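Local coordinates for protein ribokinase, putative (Burkholderia thailandensis, PDB 3B1R) that probably acts as a nucleoside kinase of the ribokinase (pfkB) family, transferring a phosphate from ATP to nucleosides such as inosine, at residues E26-E31 and T114-N119. Sequence-based numbering, arbitrary orientation.
With AMP (adenosine monophosphate), chain H.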
loop_
_atom_site.group_PDB
_atom_site.type_symbol
_atom_site.label_atom_id
_atom_site.label_comp_id
_atom_site.label_asym_id
_atom_site.label_seq_id
_atom_site.Cartn_x
_atom_site.Cartn_y
_atom_site.Cartn_z
ATOM N N GLU A 26 9.921 5.417 2.854
ATOM C CA GLU A 26 11.303 5.863 2.643
ATOM C C GLU A 26 12.182 4.674 2.946
ATOM O O GLU A 26 12.684 4.535 4.049
ATOM C CB GLU A 26 11.670 7.033 3.565
ATOM C CG GLU A 26 10.579 8.078 3.732
ATOM C CD GLU A 26 10.728 9.246 2.788
ATOM O OE1 GLU A 26 10.883 9.019 1.567
ATOM O OE2 GLU A 26 10.682 10.402 3.280
ATOM N N GLY A 27 12.329 3.796 1.962
ATOM C CA GLY A 27 13.033 2.528 2.122
ATOM C C GLY A 27 12.734 1.651 0.924
ATOM O O GLY A 27 12.255 2.131 -0.100
ATOM N N ARG A 28 13.016 0.364 1.045
ATOM C CA ARG A 28 12.776 -0.546 -0.054
ATOM C C ARG A 28 12.080 -1.791 0.438
ATOM O O ARG A 28 12.601 -2.484 1.323
ATOM C CB ARG A 28 14.080 -0.859 -0.789
ATOM C CG ARG A 28 14.544 0.336 -1.656
ATOM C CD ARG A 28 16.056 0.391 -1.841
ATOM N NE ARG A 28 16.563 1.776 -1.827
ATOM C CZ ARG A 28 16.412 2.658 -2.814
ATOM N NH1 ARG A 28 15.762 2.331 -3.923
ATOM N NH2 ARG A 28 16.914 3.879 -2.691
ATOM N N PHE A 29 10.895 -2.049 -0.126
ATOM C CA PHE A 29 10.057 -3.186 0.261
ATOM C C PHE A 29 10.871 -4.476 0.256
ATOM O O PHE A 29 10.659 -5.369 1.096
ATOM C CB PHE A 29 8.866 -3.346 -0.693
ATOM C CG PHE A 29 7.807 -2.272 -0.567
ATOM C CD1 PHE A 29 7.547 -1.653 0.642
ATOM C CD2 PHE A 29 7.021 -1.933 -1.670
ATOM C CE1 PHE A 29 6.548 -0.685 0.752
ATOM C CE2 PHE A 29 6.023 -0.962 -1.573
ATOM C CZ PHE A 29 5.788 -0.340 -0.353
ATOM N N ARG A 30 11.804 -4.558 -0.696
ATOM C CA ARG A 30 12.671 -5.720 -0.881
ATOM C C ARG A 30 13.446 -6.127 0.376
ATOM O O ARG A 30 13.660 -7.322 0.626
ATOM C CB ARG A 30 13.653 -5.448 -2.014
ATOM C CG ARG A 30 14.820 -6.420 -2.084
ATOM C CD ARG A 30 14.351 -7.816 -2.494
ATOM N NE ARG A 30 14.281 -7.974 -3.945
ATOM C CZ ARG A 30 14.868 -8.960 -4.618
ATOM N NH1 ARG A 30 14.751 -9.015 -5.943
ATOM N NH2 ARG A 30 15.562 -9.894 -3.965
ATOM N N GLU A 31 13.886 -5.133 1.142
ATOM C CA GLU A 31 14.648 -5.385 2.359
ATOM C C GLU A 31 13.818 -6.036 3.471
ATOM O O GLU A 31 14.388 -6.601 4.420
ATOM C CB GLU A 31 15.312 -4.094 2.853
ATOM C CG GLU A 31 16.567 -3.723 2.052
ATOM C CD GLU A 31 17.005 -2.289 2.256
ATOM O OE1 GLU A 31 16.859 -1.766 3.381
ATOM O OE2 GLU A 31 17.507 -1.682 1.290
ATOM N N THR A 114 0.465 3.233 -2.796
ATOM C CA THR A 114 1.451 3.010 -1.744
ATOM C C THR A 114 2.686 2.380 -2.375
ATOM O O THR A 114 2.592 1.418 -3.152
ATOM C CB THR A 114 0.887 2.181 -0.581
ATOM O OG1 THR A 114 0.303 0.984 -1.086
ATOM C CG2 THR A 114 -0.179 2.945 0.122
ATOM N N THR A 115 3.838 2.956 -2.083
ATOM C CA THR A 115 5.031 2.639 -2.841
ATOM C C THR A 115 6.283 2.692 -1.971
ATOM O O THR A 115 6.205 2.960 -0.768
ATOM C CB THR A 115 5.119 3.559 -4.094
ATOM O OG1 THR A 115 6.325 3.295 -4.829
ATOM C CG2 THR A 115 5.057 5.034 -3.709
ATOM N N ASP A 116 7.431 2.380 -2.567
ATOM C CA ASP A 116 8.717 2.551 -1.897
ATOM C C ASP A 116 9.694 3.286 -2.827
ATOM O O ASP A 116 9.288 3.807 -3.866
ATOM C CB ASP A 116 9.276 1.202 -1.441
ATOM C CG ASP A 116 9.734 0.320 -2.596
ATOM O OD1 ASP A 116 10.275 -0.763 -2.300
ATOM O OD2 ASP A 116 9.565 0.689 -3.785
ATOM N N LEU A 117 10.973 3.303 -2.463
ATOM C CA LEU A 117 11.990 4.003 -3.255
ATOM C C LEU A 117 12.477 3.195 -4.453
ATOM O O LEU A 117 13.292 3.675 -5.245
ATOM C CB LEU A 117 13.149 4.468 -2.366
ATOM C CG LEU A 117 12.733 5.482 -1.282
ATOM C CD1 LEU A 117 13.891 5.794 -0.351
ATOM C CD2 LEU A 117 12.173 6.770 -1.916
ATOM N N ASP A 118 11.965 1.974 -4.573
ATOM C CA ASP A 118 12.195 1.117 -5.738
ATOM C C ASP A 118 11.075 1.235 -6.756
ATOM O O ASP A 118 11.038 0.464 -7.722
ATOM C CB ASP A 118 12.294 -0.354 -5.318
ATOM C CG ASP A 118 13.713 -0.801 -5.095
ATOM O OD1 ASP A 118 14.600 0.067 -5.055
ATOM O OD2 ASP A 118 13.934 -2.022 -4.948
ATOM N N ASN A 119 10.145 2.160 -6.519
ATOM C CA ASN A 119 8.989 2.358 -7.396
ATOM C C ASN A 119 8.055 1.137 -7.517
ATOM O O ASN A 119 7.367 0.935 -8.541
ATOM C CB ASN A 119 9.443 2.840 -8.782
ATOM C CG ASN A 119 8.389 3.662 -9.483
ATOM O OD1 ASN A 119 7.391 4.054 -8.892
ATOM N ND2 ASN A 119 8.604 3.923 -10.753
HETATM P P AMP H . 11.093 3.422 -13.581
HETATM O O1P AMP H . 9.692 3.698 -14.073
HETATM O O2P AMP H . 11.142 3.248 -12.086
HETATM O O3P AMP H . 11.810 2.357 -14.378
HETATM O "O5'" AMP H . 11.885 4.788 -13.834
HETATM C "C5'" AMP H . 11.838 5.384 -15.111
HETATM C "C4'" AMP H . 13.144 6.100 -15.375
HETATM O "O4'" AMP H . 13.255 7.189 -14.451
HETATM C "C3'" AMP H . 14.405 5.253 -15.206
HETATM O "O3'" AMP H . 14.781 4.481 -16.363
HETATM C "C2'" AMP H . 15.402 6.354 -14.903
HETATM O "O2'" AMP H . 15.798 7.080 -16.081
HETATM C "C1'" AMP H . 14.614 7.304 -14.028
HETATM N N9 AMP H . 14.802 6.791 -12.653
HETATM C C8 AMP H . 13.996 5.962 -11.955
HETATM N N7 AMP H . 14.528 5.689 -10.728
HETATM C C5 AMP H . 15.711 6.342 -10.649
HETATM C C6 AMP H . 16.789 6.499 -9.645
HETATM N N6 AMP H . 16.710 5.873 -8.449
HETATM N N1 AMP H . 17.855 7.267 -9.965
HETATM C C2 AMP H . 17.957 7.897 -11.152
HETATM N N3 AMP H . 17.010 7.803 -12.107
HETATM C C4 AMP H . 15.885 7.063 -11.914
HETATM O O HOH W 1 12.383 -2.805 -2.890
#
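Asp116 CB sits over the centre of the Phe29 ring, 3.7 Å from the ring centroid and almost on its normal, a CH-pi contact, and the carboxylate stacks with its plane 25° from the ring's. This is the tight, buried side, where Ile122 of the second subunit also packs on Phe29. With CG held between backbone N and carbonyl carbon (chi1 70°), Asp116 OD1 reaches across to the loop 26-31 while OD2 serves its own turn. OD1 takes Phe29 N at 2.6 Å through its anti lone pair, where a 3-10 segment begins; OD2 accepts Asp118 N from above the carboxylate plane, making an Asx turn, and also Asn120 N. Leu117 N gives Gly27 O a nearly straight 2.9 Å bond.

The looser side is Arg28 and Asp118, both partly exposed. Arg28 NH1 meets Asp118 OD1 at 2.8 Å in a salt bridge, the oxygen in the guanidinium plane but the two planes 57° apart, while Leu117 CB lies over one guanidinium face, toward its rim. A water accepts from Arg30 N near Asp118 OD2. Asn119 ND2 donates to AMP O2P; the OD2 bonds are consistent with Asp116, probably ionised, fixing the type I turn that ends in this phosphate-binding amide.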